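Local coordinates for PILD processed protein (Shewanella oneidensis, PDB 4D40), which is a type IV pilin, the subunit type that assembles into surface pili, and probably serves in adhesion, at residues Ala17-Leu20 / Glu21-Tyr24. Residues are numbered along the deposited sequence; the frame is centred on the assembly and turned at random.
Sequences AQAL and ERHY
Arg-22 folds back along its own helix over Gln-18 and Ala-19, one turn earlier, and its course illustrates how a long side chain can lie down on the backbone that precedes it. Arg-22 CB starts beside two carbonyl oxygens, 3.5 Å from Ala-19 O and a little farther from Gln-18 O. Arg-22 CG, set anti to its own carbonyl carbon (chi1 -77°), stays near Gln-18 O at 3.7 Å. The chain then runs extended to CD and bends at chi3 (-70°), which turns the guanidinium back across the helix surface. NE and CZ pass over Ala-19 CA, and one face of the flat group rests on the backbone, with NH1 nearest Gln-18 O and NH2 nearest Ala-19 CA, both contacts displaced toward its rim. Arg-22 NH2 lies against Ala-19 CA at 3.5 Å and the methyl CB of Ala-19 at 3.6 Å, while NH1 meets a water in the guanidinium plane. That water accepts from Arg-22 NH1 at 3.1 Å and donates to Gln-18 OE1 at 2.6 Å, so the two polar ends are bridged one turn apart.

The setting is the long helix 2-27 of the pilin fold, which packs against an antiparallel sheet. Leu-20 faces that sheet, touching Phe-55 and Leu-57, whereas Arg-22 and Gln-18 lie on the exposed side. Successive i to i+4 bonds run beneath the side chains: Arg-22 N reaches Gln-18 O, and His-23 N reaches Ala-19 O.

Glu-21 makes a second water bridge. A water donates both to Glu-21 OE2, at 2.7 Å, and to Ala-17 O, which also receives the backbone N-H of Glu-21. OE2 is hydrogen-bonded to Tyr-30 OH as well, tying the helix to the segment that follows it.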
loop_
_atom_site.group_PDB
_atom_site.type_symbol
_atom_site.label_atom_id
_atom_site.label_comp_id
_atom_site.label_asym_id
_atom_site.label_seq_id
_atom_site.Cartn_x
_atom_site.Cartn_y
_atom_site.Cartn_z
ATOM N N ALA A 17 -4.855 0.410 -4.429
ATOM C CA ALA A 17 -5.299 1.802 -4.446
ATOM C C ALA A 17 -6.302 2.025 -5.574
ATOM O O ALA A 17 -7.231 2.829 -5.441
ATOM C CB ALA A 17 -4.107 2.750 -4.607
ATOM N N GLN A 18 -6.105 1.319 -6.683
ATOM C CA GLN A 18 -6.988 1.462 -7.843
ATOM C C GLN A 18 -8.378 0.911 -7.530
ATOM O O GLN A 18 -9.400 1.462 -7.952
ATOM C CB GLN A 18 -6.383 0.763 -9.068
ATOM C CG GLN A 18 -5.132 1.471 -9.584
ATOM C CD GLN A 18 -4.381 0.692 -10.629
ATOM O OE1 GLN A 18 -4.696 -0.463 -10.916
ATOM N NE2 GLN A 18 -3.381 1.333 -11.232
ATOM N N ALA A 19 -8.418 -0.173 -6.769
ATOM C CA ALA A 19 -9.690 -0.738 -6.346
ATOM C C ALA A 19 -10.402 0.209 -5.375
ATOM O O ALA A 19 -11.625 0.357 -5.427
ATOM C CB ALA A 19 -9.476 -2.097 -5.710
ATOM N N LEU A 20 -9.637 0.845 -4.494
ATOM C CA LEU A 20 -10.204 1.797 -3.546
ATOM C C LEU A 20 -10.832 2.987 -4.270
ATOM O O LEU A 20 -11.871 3.478 -3.840
ATOM C CB LEU A 20 -9.139 2.272 -2.557
ATOM C CG LEU A 20 -8.685 1.207 -1.549
ATOM C CD1 LEU A 20 -7.401 1.640 -0.867
ATOM C CD2 LEU A 20 -9.776 0.929 -0.515
ATOM N N GLU A 21 -10.223 3.436 -5.369
ATOM C CA GLU A 21 -10.782 4.559 -6.131
ATOM C C GLU A 21 -12.089 4.176 -6.825
ATOM O O GLU A 21 -12.954 5.022 -7.032
ATOM C CB GLU A 21 -9.797 5.072 -7.186
ATOM C CG GLU A 21 -8.744 6.089 -6.747
ATOM C CD GLU A 21 -9.199 7.059 -5.666
ATOM O OE1 GLU A 21 -10.126 7.868 -5.891
ATOM O OE2 GLU A 21 -8.596 7.025 -4.587
ATOM N N ARG A 22 -12.233 2.905 -7.196
ATOM C CA ARG A 22 -13.471 2.453 -7.815
ATOM C C ARG A 22 -14.590 2.481 -6.784
ATOM O O ARG A 22 -15.720 2.864 -7.085
ATOM C CB ARG A 22 -13.310 1.052 -8.409
ATOM C CG ARG A 22 -12.564 1.038 -9.727
ATOM C CD ARG A 22 -12.722 -0.294 -10.451
ATOM N NE ARG A 22 -11.998 -1.363 -9.769
ATOM C CZ ARG A 22 -10.694 -1.591 -9.900
ATOM N NH1 ARG A 22 -9.948 -0.822 -10.685
ATOM N NH2 ARG A 22 -10.130 -2.587 -9.233
ATOM N N HIS A 23 -14.262 2.091 -5.557
ATOM C CA HIS A 23 -15.230 2.166 -4.472
ATOM C C HIS A 23 -15.590 3.619 -4.196
ATOM O O HIS A 23 -16.762 3.959 -4.052
ATOM C CB HIS A 23 -14.680 1.515 -3.206
ATOM C CG HIS A 23 -15.692 1.404 -2.110
ATOM N ND1 HIS A 23 -15.975 2.442 -1.250
ATOM C CD2 HIS A 23 -16.499 0.380 -1.740
ATOM C CE1 HIS A 23 -16.904 2.061 -0.391
ATOM N NE2 HIS A 23 -17.242 0.816 -0.671
ATOM N N TYR A 24 -14.566 4.469 -4.141
ATOM C CA TYR A 24 -14.751 5.893 -3.888
ATOM C C TYR A 24 -15.642 6.521 -4.956
ATOM O O TYR A 24 -16.496 7.362 -4.655
ATOM C CB TYR A 24 -13.395 6.609 -3.836
ATOM C CG TYR A 24 -13.464 8.042 -3.347
ATOM C CD1 TYR A 24 -13.767 9.085 -4.214
ATOM C CD2 TYR A 24 -13.222 8.347 -2.018
ATOM C CE1 TYR A 24 -13.829 10.397 -3.762
ATOM C CE2 TYR A 24 -13.282 9.650 -1.560
ATOM C CZ TYR A 24 -13.580 10.667 -2.431
ATOM O OH TYR A 24 -13.637 11.966 -1.966
HETATM O O HOH W 1 -6.460 5.379 -4.563
HETATM O O HOH W 2 -7.049 -1.545 -11.426
#